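Local coordinates for protein alpha-tubulin N-acetyltransferase (Danio rerio, PDB 4H6U) that probably transfers the acetyl group of acetyl coenzyme A to a lysine of alpha-tubulin, as a GNAT-fold acetyltransferase, at residues A[95-100]-A[117-122]; A[102-107]-A[177-182]. The protein carries 1 engineered substitution. All coordinates share one frame; numbering follows the deposited sequence.

Contact 1 (A[95-100]-A[117-122]). Engineered in segment 117-122: Ala121 (natural residue Asp). With ACO (acetyl coenzyme *a), chain C; PO4 (phosphate ion), chain E.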
# COMPACT_ATOMS: atom_id res chain seq x y z
N LEU A 95 -3.54 9.92 -1.81
CA LEU A 95 -4.09 9.96 -0.49
C LEU A 95 -4.30 8.51 -0.08
O LEU A 95 -4.98 7.73 -0.77
CB LEU A 95 -5.42 10.72 -0.49
CG LEU A 95 -6.30 10.70 0.74
CD1 LEU A 95 -5.53 11.39 1.86
CD2 LEU A 95 -7.67 11.43 0.48
N LYS A 96 -3.76 8.18 1.07
CA LYS A 96 -3.88 6.82 1.58
C LYS A 96 -4.59 6.82 2.94
O LYS A 96 -4.24 7.58 3.86
CB LYS A 96 -2.49 6.20 1.71
CG LYS A 96 -2.46 4.70 2.07
CD LYS A 96 -1.00 4.28 2.23
CE LYS A 96 -0.78 2.92 2.77
NZ LYS A 96 0.68 2.63 2.71
N VAL A 97 -5.64 6.03 3.04
CA VAL A 97 -6.34 5.88 4.30
C VAL A 97 -6.40 4.46 4.68
O VAL A 97 -6.18 3.57 3.85
CB VAL A 97 -7.78 6.42 4.25
CG1 VAL A 97 -7.78 7.90 4.01
CG2 VAL A 97 -8.57 5.69 3.18
N GLY A 98 -6.71 4.24 5.96
CA GLY A 98 -6.88 2.89 6.44
C GLY A 98 -7.35 2.92 7.87
O GLY A 98 -7.08 3.87 8.61
N TYR A 99 -8.03 1.83 8.24
CA TYR A 99 -8.45 1.59 9.62
C TYR A 99 -7.27 1.10 10.44
O TYR A 99 -6.48 0.28 9.98
CB TYR A 99 -9.63 0.59 9.70
CG TYR A 99 -10.90 1.12 9.07
CD1 TYR A 99 -11.70 2.05 9.75
CD2 TYR A 99 -11.30 0.72 7.81
CE1 TYR A 99 -12.84 2.56 9.18
CE2 TYR A 99 -12.44 1.23 7.22
CZ TYR A 99 -13.21 2.14 7.91
OH TYR A 99 -14.35 2.63 7.30
N LYS A 100 -7.16 1.62 11.65
CA LYS A 100 -6.08 1.29 12.56
C LYS A 100 -6.66 1.20 13.98
O LYS A 100 -7.47 2.04 14.38
CB LYS A 100 -5.03 2.40 12.53
CG LYS A 100 -3.59 1.98 12.36
CD LYS A 100 -3.21 1.62 10.93
CE LYS A 100 -1.75 1.26 10.93
NZ LYS A 100 -1.23 0.77 9.62
N LEU A 117 -11.03 5.45 10.88
CA LEU A 117 -10.33 5.57 9.62
C LEU A 117 -9.23 6.60 9.77
O LEU A 117 -9.46 7.66 10.35
CB LEU A 117 -11.30 6.01 8.52
CG LEU A 117 -10.71 5.93 7.12
CD1 LEU A 117 -10.60 4.46 6.75
CD2 LEU A 117 -11.58 6.66 6.12
N CYS A 118 -8.02 6.28 9.33
CA CYS A 118 -6.90 7.20 9.50
C CYS A 118 -6.37 7.63 8.17
O CYS A 118 -6.35 6.85 7.20
CB CYS A 118 -5.76 6.54 10.26
SG CYS A 118 -6.22 5.90 11.83
N VAL A 119 -5.88 8.86 8.13
CA VAL A 119 -5.08 9.28 6.99
C VAL A 119 -3.64 8.90 7.26
O VAL A 119 -3.10 9.23 8.31
CB VAL A 119 -5.16 10.79 6.72
CG1 VAL A 119 -4.27 11.15 5.52
CG2 VAL A 119 -6.60 11.19 6.48
N LEU A 120 -3.05 8.14 6.34
CA LEU A 120 -1.68 7.61 6.47
C LEU A 120 -0.67 8.33 5.58
O LEU A 120 0.51 8.37 5.89
CB LEU A 120 -1.70 6.10 6.18
CG LEU A 120 -2.69 5.32 7.06
CD1 LEU A 120 -2.86 3.86 6.67
CD2 LEU A 120 -2.26 5.41 8.48
N ALA A 121 -1.10 8.81 4.42
CA ALA A 121 -0.21 9.54 3.52
C ALA A 121 -1.03 10.44 2.63
O ALA A 121 -2.14 10.08 2.20
CB ALA A 121 0.63 8.58 2.68
N PHE A 122 -0.51 11.63 2.38
CA PHE A 122 -1.21 12.65 1.62
C PHE A 122 -0.17 13.56 0.94
O PHE A 122 0.70 14.11 1.60
CB PHE A 122 -2.11 13.45 2.54
CG PHE A 122 -3.15 14.26 1.83
CD1 PHE A 122 -3.52 13.97 0.52
CD2 PHE A 122 -3.76 15.32 2.46
CE1 PHE A 122 -4.48 14.71 -0.13
CE2 PHE A 122 -4.71 16.08 1.81
CZ PHE A 122 -5.08 15.76 0.53
N1A ACO C . 2.05 26.23 3.25
C2A ACO C . 0.94 26.22 4.06
N3A ACO C . -0.22 25.64 3.81
C4A ACO C . -0.32 25.02 2.56
C5A ACO C . 0.73 24.98 1.62
C6A ACO C . 1.95 25.62 2.03
N6A ACO C . 3.07 25.68 1.27
N7A ACO C . 0.28 24.27 0.47
C8A ACO C . -1.04 23.92 0.72
N9A ACO C . -1.41 24.39 2.00
C1B ACO C . -2.64 24.30 2.74
C2B ACO C . -3.19 25.66 3.16
O2B ACO C . -4.13 25.55 4.18
C3B ACO C . -3.96 25.99 1.81
O3B ACO C . -4.89 26.89 1.94
P3B ACO C . -4.34 28.60 1.53
O7A ACO C . -5.68 29.23 1.75
O8A ACO C . -3.30 28.78 2.61
O9A ACO C . -3.84 28.46 0.12
C4B ACO C . -4.55 24.66 1.45
O4B ACO C . -3.61 23.65 1.96
C5B ACO C . -4.75 24.59 -0.06
O5B ACO C . -5.76 23.74 -0.45
P1A ACO C . -5.45 22.68 -1.69
O1A ACO C . -6.73 21.95 -1.86
O2A ACO C . -4.74 23.40 -2.83
O3A ACO C . -4.37 21.61 -1.02
P2A ACO C . -3.14 21.04 -1.81
O4A ACO C . -3.49 20.34 -3.08
O5A ACO C . -1.90 21.86 -1.74
O6A ACO C . -2.76 19.55 -0.81
CBP ACO C . -1.31 18.83 0.90
CCP ACO C . -2.53 19.67 0.54
CDP ACO C . -0.96 18.93 2.40
CEP ACO C . -1.54 17.34 0.49
CAP ACO C . -0.14 19.39 0.03
OAP ACO C . 0.18 20.74 0.28
C9P ACO C . 1.09 18.44 -0.02
O9P ACO C . 1.02 17.45 -0.71
N8P ACO C . 2.28 18.47 0.63
C7P ACO C . 2.83 19.37 1.53
C6P ACO C . 4.04 18.70 2.35
C5P ACO C . 3.90 17.19 2.80
O5P ACO C . 4.88 16.44 2.89
N4P ACO C . 2.59 16.68 3.12
C3P ACO C . 2.26 15.27 3.60
C2P ACO C . 1.05 15.06 4.60
S1P ACO C . 1.30 14.18 6.33
C ACO C . 0.54 12.57 6.16
O ACO C . 0.42 12.15 5.07
CH3 ACO C . -0.54 12.20 7.17
P PO4 E . 0.38 -0.80 3.08
O1 PO4 E . 1.37 -0.87 1.94
O2 PO4 E . 0.47 -2.04 3.96
O3 PO4 E . 0.68 0.35 4.01
O4 PO4 E . -0.98 -0.66 2.44
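Leu95 and Phe122 each have CG anti to the backbone N (chi1 170° and -164°), and chi2 of Leu95 (64°) then sets its CD1 over the aromatic ring. Leu95 CD1 sits over one ring face, 4.0 Å from the Phe122 centroid. The pair lies at one end of two antiparallel strands in the central sheet of the GNAT fold, with a classic beta bulge between them. The bulge is seen at Lys96, which faces both Leu120 and Ala121: its O takes a nearly straight bond from Leu120 N at 2.8 Å and a long, weak one from Ala121 N, while its own N gives to Ala121 O. Ala121 is an engineered residue, aspartate in the natural sequence. Beyond the bulge the regular pattern returns with the Gly98–Cys118 pair, whose N and O atoms are bonded in both directions.

At the other end of the strands, Leu117 CD1 stands 3.6 Å above the Tyr99 ring plane, over its centre, a well-centred CH-pi contact. Val97 and Val119 fill the same sheet face between these two leucine–aromatic pairs, and Leu95, Val97 and Leu117 reach helix 133-145 there. The other face carries Lys96, whose extended chain brings NZ to phosphate O3 at 2.6 Å; the ion, probably from the crystallisation liquor, is also bound by Lys96 and His74 of the second subunit.

Leu120, Ala121 and Phe122 belong to the acetyl coenzyme A pocket. The acetyl oxygen, ACO O, lies 3.1 Å from Ala121 CA. On the Phe122 face opposite Leu95, the cofactor methyl CEP lies 3.5 Å above the ring plane, over its centre.

Contact 2 (A[102-107]-A[177-182])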
# COMPACT_ATOMS: atom_id res chain seq x y z
N LEU A 102 -6.36 2.03 17.57
CA LEU A 102 -5.62 3.04 18.34
C LEU A 102 -6.06 3.06 19.79
O LEU A 102 -7.23 2.84 20.11
CB LEU A 102 -5.83 4.43 17.76
CG LEU A 102 -5.30 4.71 16.36
CD1 LEU A 102 -5.69 6.11 15.95
CD2 LEU A 102 -3.80 4.53 16.30
N PHE A 103 -5.10 3.31 20.67
CA PHE A 103 -5.37 3.57 22.09
C PHE A 103 -5.28 5.05 22.30
O PHE A 103 -4.19 5.62 22.32
CB PHE A 103 -4.34 2.86 22.96
CG PHE A 103 -4.41 1.39 22.85
CD1 PHE A 103 -5.07 0.65 23.82
CD2 PHE A 103 -3.87 0.73 21.75
CE1 PHE A 103 -5.16 -0.74 23.73
CE2 PHE A 103 -3.95 -0.67 21.64
CZ PHE A 103 -4.60 -1.40 22.63
N LEU A 104 -6.43 5.69 22.44
CA LEU A 104 -6.44 7.14 22.45
C LEU A 104 -6.80 7.67 23.82
O LEU A 104 -7.41 6.98 24.62
CB LEU A 104 -7.48 7.66 21.47
CG LEU A 104 -7.29 7.39 19.99
CD1 LEU A 104 -8.54 7.90 19.26
CD2 LEU A 104 -6.02 8.04 19.43
N LEU A 105 -6.43 8.92 24.06
CA LEU A 105 -6.88 9.65 25.23
C LEU A 105 -8.03 10.57 24.82
O LEU A 105 -8.00 11.14 23.74
CB LEU A 105 -5.73 10.49 25.80
CG LEU A 105 -4.48 9.70 26.19
CD1 LEU A 105 -3.44 10.64 26.77
CD2 LEU A 105 -4.84 8.59 27.19
N ASP A 106 -9.04 10.70 25.66
CA ASP A 106 -10.11 11.62 25.31
C ASP A 106 -9.89 13.02 25.91
O ASP A 106 -8.78 13.36 26.26
CB ASP A 106 -11.47 11.06 25.67
CG ASP A 106 -11.67 10.95 27.14
OD1 ASP A 106 -11.11 11.75 27.92
OD2 ASP A 106 -12.47 10.08 27.52
N GLN A 107 -10.92 13.86 25.94
CA GLN A 107 -10.74 15.23 26.37
C GLN A 107 -10.41 15.35 27.84
O GLN A 107 -9.83 16.35 28.23
CB GLN A 107 -12.00 16.05 26.08
CG GLN A 107 -12.24 16.19 24.58
CD GLN A 107 -13.68 16.09 24.17
OE1 GLN A 107 -14.38 15.14 24.50
NE2 GLN A 107 -14.14 17.09 23.41
N GLN A 177 -2.65 13.78 22.31
CA GLN A 177 -2.38 12.35 22.35
C GLN A 177 -0.92 12.13 22.63
O GLN A 177 -0.13 13.05 22.57
CB GLN A 177 -2.73 11.71 21.01
CG GLN A 177 -4.14 11.92 20.61
CD GLN A 177 -5.09 11.30 21.60
OE1 GLN A 177 -4.83 10.21 22.12
NE2 GLN A 177 -6.23 11.95 21.82
N VAL A 178 -0.54 10.89 22.92
CA VAL A 178 0.87 10.57 23.09
C VAL A 178 1.33 9.53 22.08
O VAL A 178 2.46 9.11 22.10
CB VAL A 178 1.19 10.06 24.51
CG1 VAL A 178 0.94 11.16 25.53
CG2 VAL A 178 0.36 8.78 24.82
N ASN A 179 0.45 9.16 21.16
CA ASN A 179 0.77 8.10 20.22
C ASN A 179 0.99 8.54 18.77
O ASN A 179 0.87 7.71 17.87
CB ASN A 179 -0.35 7.08 20.25
CG ASN A 179 -1.57 7.57 19.54
OD1 ASN A 179 -1.69 8.76 19.21
ND2 ASN A 179 -2.50 6.66 19.29
N ASN A 180 1.31 9.82 18.52
CA ASN A 180 1.63 10.29 17.15
C ASN A 180 0.47 10.49 16.18
O ASN A 180 0.69 10.86 15.02
CB ASN A 180 2.61 9.35 16.45
CG ASN A 180 3.96 9.33 17.11
OD1 ASN A 180 4.56 8.27 17.26
ND2 ASN A 180 4.47 10.50 17.49
N PHE A 181 -0.74 10.18 16.62
CA PHE A 181 -1.92 10.43 15.81
C PHE A 181 -2.56 11.69 16.35
O PHE A 181 -2.45 12.02 17.53
CB PHE A 181 -2.91 9.26 15.85
CG PHE A 181 -2.50 8.09 15.01
CD1 PHE A 181 -1.52 7.23 15.44
CD2 PHE A 181 -3.07 7.87 13.77
CE1 PHE A 181 -1.14 6.13 14.65
CE2 PHE A 181 -2.69 6.80 13.00
CZ PHE A 181 -1.74 5.93 13.44
N VAL A 182 -3.19 12.40 15.43
CA VAL A 182 -3.92 13.59 15.76
C VAL A 182 -5.43 13.36 15.56
O VAL A 182 -5.87 12.77 14.56
CB VAL A 182 -3.45 14.77 14.92
CG1 VAL A 182 -4.35 15.98 15.15
CG2 VAL A 182 -2.02 15.09 15.26
O HOH W 1 -2.33 3.50 19.69
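Gln177 turns its amide onto the backbone of Leu105 by a bent chain: CG lies beside the backbone N and the chain bends at chi2 (-62°), which turns CD toward Leu105. The amide then mimics a strand neighbour. Leu105 N gives to Gln177 OE1 at 2.8 Å, almost straight and on a lone pair, while Gln177 NE2 returns a bond to Leu105 O at 2.7 Å, with that oxygen within 6° of the amide plane. Two bonds in opposite directions fix the rotation of the amide, and NE2 has a further acceptor in Val175 O. An alanine in place of Gln177 would probably leave Leu105 N and O without these side-chain partners, and Val175 O without the bond from NE2.

Asn179 has CG between its backbone N and carbonyl carbon (chi1 75°), and its OD1 accepts from Phe181 N at 3.1 Å, forming an Asx turn. Its ND2 meets Leu104 CD2 and gives to a water that also accepts from Phe103 N, a bridge between the segments. Leu102 crosses Phe181 at about a right angle, with CD2 3.5 Å above the ring plane and offset toward the rim.

Strand 102-105 pairs with strand 111-114 in a two-stranded antiparallel sheet, whereas strand 181-182 edges the six-stranded sheet beside strand 153-155, where Leu102 and Phe181 both touch Ala153.

Strand 90-99 of contact 1 is followed in the chain by strand 102-105 of contact 2, and strand 153-155 lies between strands 117-124 and 181-182 in the six-stranded sheet. The centres of the two contacts are about 16 Å apart, yet their side chains meet: Cys118 SG packs at 3.8 Å against Phe181 CE2 and at 4.2 Å from Leu102 CD1. One sulfur therefore joins the inner strand pair to the outlying leucine–phenylalanine pair. Contact 1 forms part of the acetyl coenzyme A pocket itself, whereas contact 2 is more peripheral, with the Phe181 side chain about 8 Å from the bound cofactor at the nearest atoms.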